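PDB 2W40: glycerol kinase, putative, which probably catalyses the ATP-dependent phosphorylation of glycerol to sn-glycerol 3-phosphate, the kinase step of glycerol degradation, in the malaria parasite. Local coordinates for residues T13-V18 / S30-H35; E51-L56 / N168-F173. All coordinates share one frame; numbering follows the deposited sequence.

Contact 1: T13-V18 / S30-H35. With EDO (1,2-ethanediol), chain B.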
ATOM      1  N   THR C  13      21.056   2.656 -13.658  1.00  8.01           N
ATOM      2  CA  THR C  13      19.659   3.207 -13.834  1.00  9.04           C
ATOM      3  C   THR C  13      19.455   4.443 -12.988  1.00  9.52           C
ATOM      4  O   THR C  13      18.876   5.412 -13.474  1.00  9.39           O
ATOM      5  CB  THR C  13      18.623   2.172 -13.456  1.00  8.20           C
ATOM      6  OG1 THR C  13      18.873   0.982 -14.242  1.00  8.06           O
ATOM      7  CG2 THR C  13      17.226   2.622 -13.839  1.00  8.12           C
ATOM      8  N   GLN C  14      19.826   4.399 -11.706  1.00  8.81           N
ATOM      9  CA  GLN C  14      19.525   5.512 -10.753  1.00  9.05           C
ATOM     10  C   GLN C  14      20.628   6.560 -10.579  1.00  9.80           C
ATOM     11  O   GLN C  14      20.386   7.609 -10.036  1.00  9.92           O
ATOM     12  CB  GLN C  14      19.105   4.936  -9.390  1.00  9.19           C
ATOM     13  CG  GLN C  14      17.798   4.083  -9.469  1.00  9.22           C
ATOM     14  CD  GLN C  14      17.477   3.380  -8.232  1.00 12.06           C
ATOM     15  OE1 GLN C  14      17.792   2.200  -8.079  1.00 13.94           O
ATOM     16  NE2 GLN C  14      16.909   4.095  -7.305  1.00 16.87           N
ATOM     17  N   SER C  15      21.867   6.173 -10.959  1.00  9.89           N
ATOM     18  CA  SER C  15      23.033   7.002 -10.784  1.00  9.31           C
ATOM     19  C   SER C  15      24.142   6.569 -11.743  1.00  9.96           C
ATOM     20  O   SER C  15      24.096   5.548 -12.375  1.00  9.91           O
ATOM     21  CB  SER C  15      23.558   6.975  -9.349  1.00  9.81           C
ATOM     22  OG  SER C  15      24.218   5.734  -9.054  1.00 14.09           O
ATOM     23  N   THR C  16      25.103   7.465 -11.882  1.00  8.92           N
ATOM     24  CA  THR C  16      26.302   7.253 -12.661  1.00  9.13           C
ATOM     25  C   THR C  16      27.409   7.120 -11.615  1.00  9.57           C
ATOM     26  O   THR C  16      27.535   7.999 -10.739  1.00  9.34           O
ATOM     27  CB  THR C  16      26.554   8.430 -13.631  1.00  9.90           C
ATOM     28  OG1 THR C  16      25.424   8.595 -14.537  1.00  9.84           O
ATOM     29  CG2 THR C  16      27.865   8.218 -14.420  1.00 10.52           C
ATOM     30  N   LYS C  17      28.217   6.088 -11.802  1.00 10.40           N
ATOM     31  CA  LYS C  17      29.312   5.706 -10.895  1.00  9.34           C
ATOM     32  C   LYS C  17      30.621   5.717 -11.730  1.00 10.61           C
ATOM     33  O   LYS C  17      30.678   5.223 -12.897  1.00 10.15           O
ATOM     34  CB  LYS C  17      29.081   4.291 -10.348  1.00 11.24           C
ATOM     35  CG  LYS C  17      27.735   4.093  -9.731  1.00 14.34           C
ATOM     36  CD  LYS C  17      27.406   2.689  -9.395  1.00 16.26           C
ATOM     37  CE  LYS C  17      25.971   2.618  -8.965  1.00 19.89           C
ATOM     38  NZ  LYS C  17      25.751   1.355  -8.199  1.00 21.82           N
ATOM     39  N   VAL C  18      31.655   6.253 -11.078  1.00  9.62           N
ATOM     40  CA  VAL C  18      33.048   6.136 -11.584  1.00 11.27           C
ATOM     41  C   VAL C  18      33.910   5.434 -10.543  1.00 10.34           C
ATOM     42  O   VAL C  18      33.765   5.677  -9.330  1.00 12.78           O
ATOM     43  CB  VAL C  18      33.667   7.475 -12.029  1.00 12.40           C
ATOM     44  CG1 VAL C  18      32.877   8.212 -13.191  1.00 11.56           C
ATOM     45  CG2 VAL C  18      33.853   8.481 -10.823  1.00 12.29           C
ATOM     46  N   SER C  30      36.344   6.281  -5.884  1.00 12.94           N
ATOM     47  CA  SER C  30      35.053   6.045  -6.546  1.00 13.31           C
ATOM     48  C   SER C  30      34.075   7.161  -6.098  1.00 14.38           C
ATOM     49  O   SER C  30      34.231   7.769  -5.005  1.00 16.98           O
ATOM     50  CB  SER C  30      34.502   4.679  -6.230  1.00 14.26           C
ATOM     51  OG  SER C  30      34.026   4.615  -4.905  1.00 16.64           O
ATOM     52  N   ASN C  31      33.055   7.408  -6.900  1.00 11.93           N
ATOM     53  CA  ASN C  31      32.015   8.385  -6.514  1.00 13.30           C
ATOM     54  C   ASN C  31      30.851   8.146  -7.460  1.00 11.93           C
ATOM     55  O   ASN C  31      30.954   7.415  -8.466  1.00 11.61           O
ATOM     56  CB  ASN C  31      32.483   9.824  -6.644  1.00 13.66           C
ATOM     57  CG  ASN C  31      31.657  10.813  -5.802  1.00 15.46           C
ATOM     58  OD1 ASN C  31      30.764  10.427  -5.051  1.00 17.59           O
ATOM     59  ND2 ASN C  31      32.143  12.085  -5.768  1.00 20.55           N
ATOM     60  N   ASN C  32      29.756   8.811  -7.142  1.00 12.75           N
ATOM     61  CA  ASN C  32      28.527   8.709  -7.949  1.00 12.80           C
ATOM     62  C   ASN C  32      27.628   9.921  -7.779  1.00 12.23           C
ATOM     63  O   ASN C  32      27.797  10.726  -6.829  1.00 12.25           O
ATOM     64  CB  ASN C  32      27.836   7.382  -7.707  1.00 13.28           C
ATOM     65  CG  ASN C  32      26.972   7.320  -6.469  1.00 19.00           C
ATOM     66  OD1 ASN C  32      27.381   7.724  -5.363  1.00 23.62           O
ATOM     67  ND2 ASN C  32      25.772   6.704  -6.634  1.00 27.00           N
ATOM     68  N   LEU C  33      26.767  10.103  -8.756  1.00 11.58           N
ATOM     69  CA  LEU C  33      25.784  11.139  -8.768  1.00 11.55           C
ATOM     70  C   LEU C  33      24.537  10.535  -9.270  1.00 10.38           C
ATOM     71  O   LEU C  33      24.496   9.919 -10.303  1.00  9.70           O
ATOM     72  CB  LEU C  33      26.222  12.328  -9.637  1.00 11.44           C
ATOM     73  CG  LEU C  33      27.317  13.268  -9.202  1.00 15.14           C
ATOM     74  CD1 LEU C  33      27.696  14.217 -10.422  1.00 14.95           C
ATOM     75  CD2 LEU C  33      26.750  14.059  -7.958  1.00 17.42           C
ATOM     76  N   ASN C  34      23.445  10.804  -8.554  1.00 10.11           N
ATOM     77  CA  ASN C  34      22.120  10.423  -9.043  1.00 11.51           C
ATOM     78  C   ASN C  34      21.701  11.317 -10.186  1.00 10.72           C
ATOM     79  O   ASN C  34      22.168  12.448 -10.338  1.00 11.53           O
ATOM     80  CB  ASN C  34      21.085  10.589  -7.914  1.00 12.00           C
ATOM     81  CG  ASN C  34      21.270   9.638  -6.786  1.00 11.81           C
ATOM     82  OD1 ASN C  34      21.916   8.567  -6.883  1.00 16.00           O
ATOM     83  ND2 ASN C  34      20.758  10.075  -5.602  1.00 18.90           N
ATOM     84  N   HIS C  35      20.750  10.806 -10.992  1.00  9.65           N
ATOM     85  CA  HIS C  35      20.100  11.629 -11.996  1.00  9.75           C
ATOM     86  C   HIS C  35      18.565  11.323 -11.838  1.00 10.00           C
ATOM     87  O   HIS C  35      18.147  10.299 -11.212  1.00 10.49           O
ATOM     88  CB  HIS C  35      20.571  11.358 -13.415  1.00  9.62           C
ATOM     89  CG  HIS C  35      20.461   9.925 -13.830  1.00  9.30           C
ATOM     90  ND1 HIS C  35      21.419   8.983 -13.524  1.00 12.82           N
ATOM     91  CD2 HIS C  35      19.531   9.298 -14.571  1.00  8.99           C
ATOM     92  CE1 HIS C  35      21.019   7.800 -13.972  1.00  9.89           C
ATOM     93  NE2 HIS C  35      19.871   7.959 -14.614  1.00  9.74           N
TER
HETATM   94  C1  EDO B1519      30.705   4.860  -6.020  1.00 30.60           C
HETATM   95  O1  EDO B1519      29.475   4.213  -5.929  1.00 32.98           O
HETATM   96  C2  EDO B1519      30.974   5.526  -4.696  1.00 37.12           C
HETATM   97  O2  EDO B1519      30.168   6.730  -4.467  1.00 41.13           O
HETATM   98  O   HOH W   1      18.225   8.550  -8.666  1.00 14.43           O
HETATM   99  O   HOH W   2      23.805  10.323 -13.073  1.00 10.07           O

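Contact 2: E51-L56 / N168-F173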
ATOM      1  N   GLU C  51      21.774  15.342 -18.662  1.00  8.22           N
ATOM      2  CA  GLU C  51      22.072  15.278 -17.219  1.00  9.93           C
ATOM      3  C   GLU C  51      23.036  14.144 -16.969  1.00  9.97           C
ATOM      4  O   GLU C  51      23.959  14.301 -16.172  1.00 10.55           O
ATOM      5  CB  GLU C  51      20.823  15.119 -16.402  1.00 10.77           C
ATOM      6  CG  GLU C  51      20.984  15.089 -14.902  1.00 11.35           C
ATOM      7  CD  GLU C  51      19.729  14.735 -14.128  1.00 12.75           C
ATOM      8  OE1 GLU C  51      18.674  14.363 -14.716  1.00 15.25           O
ATOM      9  OE2 GLU C  51      19.851  14.769 -12.868  1.00 14.91           O
ATOM     10  N   ILE C  52      22.780  12.969 -17.535  1.00  9.18           N
ATOM     11  CA  ILE C  52      23.720  11.902 -17.366  1.00  8.74           C
ATOM     12  C   ILE C  52      25.155  12.302 -17.804  1.00  8.94           C
ATOM     13  O   ILE C  52      26.128  11.957 -17.106  1.00  8.85           O
ATOM     14  CB  ILE C  52      23.207  10.639 -18.115  1.00  7.98           C
ATOM     15  CG1 ILE C  52      21.965  10.101 -17.363  1.00  9.52           C
ATOM     16  CG2 ILE C  52      24.374   9.542 -18.216  1.00  9.29           C
ATOM     17  CD1 ILE C  52      21.270   8.975 -18.106  1.00  9.79           C
ATOM     18  N   MET C  53      25.304  12.854 -19.009  1.00  9.75           N
ATOM     19  CA  MET C  53      26.631  13.233 -19.437  1.00  9.07           C
ATOM     20  C   MET C  53      27.295  14.266 -18.521  1.00  9.94           C
ATOM     21  O   MET C  53      28.522  14.163 -18.225  1.00 10.75           O
ATOM     22  CB  MET C  53      26.637  13.757 -20.853  1.00 11.24           C
ATOM     23  CG  MET C  53      26.431  12.751 -21.882  1.00 16.67           C
ATOM     24  SD  MET C  53      27.562  11.308 -21.869  1.00 16.24           S
ATOM     25  CE  MET C  53      29.170  11.875 -21.806  1.00 14.72           C
ATOM     26  N   THR C  54      26.539  15.301 -18.151  1.00 11.12           N
ATOM     27  CA  THR C  54      27.093  16.320 -17.279  1.00 11.00           C
ATOM     28  C   THR C  54      27.614  15.678 -15.986  1.00 11.23           C
ATOM     29  O   THR C  54      28.720  15.974 -15.503  1.00 11.34           O
ATOM     30  CB  THR C  54      26.016  17.365 -17.002  1.00 11.02           C
ATOM     31  OG1 THR C  54      25.703  17.982 -18.282  1.00 14.40           O
ATOM     32  CG2 THR C  54      26.552  18.394 -15.979  1.00 11.91           C
ATOM     33  N   ASN C  55      26.802  14.815 -15.417  1.00  9.22           N
ATOM     34  CA  ASN C  55      27.192  14.111 -14.184  1.00 10.33           C
ATOM     35  C   ASN C  55      28.465  13.283 -14.408  1.00  9.87           C
ATOM     36  O   ASN C  55      29.390  13.303 -13.598  1.00 11.50           O
ATOM     37  CB  ASN C  55      26.075  13.197 -13.736  1.00 10.46           C
ATOM     38  CG  ASN C  55      24.934  13.933 -13.087  1.00 11.88           C
ATOM     39  OD1 ASN C  55      25.019  15.181 -12.909  1.00 12.53           O
ATOM     40  ND2 ASN C  55      23.869  13.229 -12.815  1.00 12.00           N
ATOM     41  N   LEU C  56      28.539  12.577 -15.519  1.00  9.84           N
ATOM     42  CA  LEU C  56      29.705  11.820 -15.866  1.00 10.33           C
ATOM     43  C   LEU C  56      30.915  12.669 -15.922  1.00  8.92           C
ATOM     44  O   LEU C  56      31.915  12.349 -15.330  1.00 11.47           O
ATOM     45  CB  LEU C  56      29.496  11.049 -17.153  1.00  8.97           C
ATOM     46  CG  LEU C  56      30.732  10.174 -17.485  1.00  9.12           C
ATOM     47  CD1 LEU C  56      31.177   9.147 -16.474  1.00 10.18           C
ATOM     48  CD2 LEU C  56      30.521   9.506 -18.884  1.00 10.75           C
ATOM     49  N   ASN C 168      25.495   2.932 -23.632  1.00  6.97           N
ATOM     50  CA  ASN C 168      26.885   2.774 -23.982  1.00  6.91           C
ATOM     51  C   ASN C 168      27.295   3.538 -25.205  1.00  5.76           C
ATOM     52  O   ASN C 168      28.308   4.243 -25.205  1.00  7.09           O
ATOM     53  CB  ASN C 168      27.276   1.332 -24.201  1.00  6.51           C
ATOM     54  CG  ASN C 168      26.481   0.638 -25.266  1.00  8.70           C
ATOM     55  OD1 ASN C 168      25.232   0.742 -25.279  1.00  9.61           O
ATOM     56  ND2 ASN C 168      27.154  -0.172 -26.088  1.00  9.21           N
ATOM     57  N   THR C 169      26.446   3.434 -26.264  1.00  6.54           N
ATOM     58  CA  THR C 169      26.627   4.175 -27.503  1.00  7.53           C
ATOM     59  C   THR C 169      26.633   5.695 -27.276  1.00  7.27           C
ATOM     60  O   THR C 169      27.465   6.453 -27.859  1.00  8.48           O
ATOM     61  CB  THR C 169      25.588   3.741 -28.527  1.00  7.16           C
ATOM     62  OG1 THR C 169      25.647   2.332 -28.662  1.00  8.51           O
ATOM     63  CG2 THR C 169      25.866   4.425 -29.927  1.00  7.96           C
ATOM     64  N   TRP C 170      25.713   6.149 -26.417  1.00  6.42           N
ATOM     65  CA  TRP C 170      25.576   7.552 -26.079  1.00  6.18           C
ATOM     66  C   TRP C 170      26.923   8.057 -25.391  1.00  6.70           C
ATOM     67  O   TRP C 170      27.471   9.121 -25.740  1.00  7.51           O
ATOM     68  CB  TRP C 170      24.357   7.729 -25.199  1.00  7.36           C
ATOM     69  CG  TRP C 170      24.097   9.096 -24.658  1.00  6.35           C
ATOM     70  CD1 TRP C 170      24.068   9.455 -23.329  1.00  7.89           C
ATOM     71  CD2 TRP C 170      23.867  10.319 -25.406  1.00  7.47           C
ATOM     72  NE1 TRP C 170      23.791  10.817 -23.202  1.00  7.92           N
ATOM     73  CE2 TRP C 170      23.697  11.378 -24.445  1.00  6.90           C
ATOM     74  CE3 TRP C 170      23.824  10.611 -26.777  1.00  6.19           C
ATOM     75  CZ2 TRP C 170      23.410  12.701 -24.816  1.00  9.09           C
ATOM     76  CZ3 TRP C 170      23.550  11.907 -27.158  1.00  7.24           C
ATOM     77  CH2 TRP C 170      23.339  12.957 -26.187  1.00 10.66           C
ATOM     78  N   LEU C 171      27.372   7.334 -24.403  1.00  8.24           N
ATOM     79  CA  LEU C 171      28.573   7.732 -23.686  1.00  8.00           C
ATOM     80  C   LEU C 171      29.777   7.782 -24.613  1.00  7.56           C
ATOM     81  O   LEU C 171      30.559   8.712 -24.589  1.00  9.04           O
ATOM     82  CB  LEU C 171      28.783   6.784 -22.494  1.00  6.87           C
ATOM     83  CG  LEU C 171      28.156   7.096 -21.174  1.00 12.25           C
ATOM     84  CD1 LEU C 171      26.746   7.661 -21.222  1.00 12.67           C
ATOM     85  CD2 LEU C 171      28.390   6.011 -20.107  1.00 13.90           C
ATOM     86  N   ILE C 172      29.965   6.762 -25.436  1.00  7.06           N
ATOM     87  CA  ILE C 172      31.132   6.685 -26.309  1.00  6.79           C
ATOM     88  C   ILE C 172      31.053   7.800 -27.370  1.00  6.83           C
ATOM     89  O   ILE C 172      32.043   8.511 -27.617  1.00  7.41           O
ATOM     90  CB  ILE C 172      31.214   5.254 -26.992  1.00  7.06           C
ATOM     91  CG1 ILE C 172      31.516   4.121 -25.925  1.00  8.81           C
ATOM     92  CG2 ILE C 172      32.197   5.308 -28.191  1.00  6.98           C
ATOM     93  CD1 ILE C 172      31.332   2.692 -26.563  1.00 10.27           C
ATOM     94  N   PHE C 173      29.857   8.042 -27.900  1.00  7.74           N
ATOM     95  CA  PHE C 173      29.659   9.112 -28.885  1.00  7.51           C
ATOM     96  C   PHE C 173      30.069  10.449 -28.302  1.00  7.85           C
ATOM     97  O   PHE C 173      30.802  11.214 -28.956  1.00 10.48           O
ATOM     98  CB  PHE C 173      28.202   9.107 -29.291  1.00  8.47           C
ATOM     99  CG  PHE C 173      27.828  10.161 -30.246  1.00  7.70           C
ATOM    100  CD1 PHE C 173      27.853   9.870 -31.608  1.00  8.32           C
ATOM    101  CD2 PHE C 173      27.571  11.463 -29.784  1.00  8.40           C
ATOM    102  CE1 PHE C 173      27.541  10.887 -32.524  1.00  8.09           C
ATOM    103  CE2 PHE C 173      27.177  12.482 -30.733  1.00  9.76           C
ATOM    104  CZ  PHE C 173      27.167  12.167 -32.069  1.00  9.50           C
TER

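Contact 1: T13-V18 / S30-H35
Ser15 and Asn32 reach diagonally across two antiparallel strands and meet tip to tip. Both hold their polar group between backbone N and carbonyl carbon (chi1 74° and 82°). This brings ND2 of Asn32 to 3.0 Å from OG of Ser15, which accepts the bond almost in the amide plane. OD1 takes a hydrogen bond from O2 of a 1,2-ethanediol, probably from the crystallisation liquor. Lys17 lies alongside Asn32 and points the same way, its CG 3.9 Å from Asn32 CB. Strands 15-21 and 27-34 form the edge hairpin of the sheet in an actin-like kinase domain; the turn leading into strand 15-21 from strand 3-11 corresponds to the loop that meets the nucleotide phosphates in this superfamily. In keeping with this, OE1 of Gln14 hydrogen-bonds Thr270, which binds ADP in another structure. N of Thr16 donates to O of Leu33 at 3.0 Å. Where the ladder weakens, at the long 3.4 Å bond from His35 N to Gln14 O, the His35 side chain crosses that of Thr16 at about a right angle. A water links His35 ND1, Thr16 OG1 and Leu33 O, while Thr16 OG1 also bonds Gln11. His47 packs edge-to-face with the imidazole.

Contact 2: E51-L56 / N168-F173
Met53 and Leu171 give up the most surface where helix 49-70 passes helix 167-176, and Trp170 comes next. Both helices pack beside the sheet of the N-terminal domain, Leu56 and Leu171 each touching Ile9 of strand 3-11. The short segments cross at -55° with their axes 11.0 Å apart, so long side chains have to bridge the gap. In Met53, CG stands anti to the carbonyl carbon; the bend at chi2 swings SD toward the other helix, and that at chi3 folds the terminal methyl. CG comes within 3.5 Å of NE1 of Trp170, obliquely to the ring. The sulfur makes a Met-aromatic contact, SD lying 4.5 Å from the centroid of the five-membered ring and 33° off its normal. Trp170 has CG anti to the backbone N, and its NE1 bonds the carbonyl oxygen of Pro49, the first residue of helix 49-70, which ties the indole to the start of the opposing helix. Leu171 packs beside them against three side chains. Its CD1 is 3.8 Å from SD of Met53 and 4.3 Å from CG2 of Ile52. One turn on, the Leu56 side chain crosses that of Leu171 obliquely, CD2 4.1 Å from CG. Between the two segments, then, cohesion rests on dispersion and sulfur-pi contact among buried groups, while the indole N-H has its hydrogen bond met by the Pro49 carbonyl.

The two contacts sit in one N-terminal actin-like domain, their centres about 12 Å apart, and show how chemistry follows depth. Contact 1 is partly buried at the sheet margin, where strand 27-34 is outermost; backbone bonds, amides and waters dominate it. Contact 2 is wholly buried and joins helices by apolar and sulfur contacts, over a much smaller interface (216 against 462 Å²). Helix 49-70 connects them: Ile52 and Leu56 touch Thr16, and Leu56 also touches Val18, so the helix covers the Thr16 and Val18 face of the hairpin. At the junction, CD2 of His35 lies 3.8 Å from CG1 of Ile52.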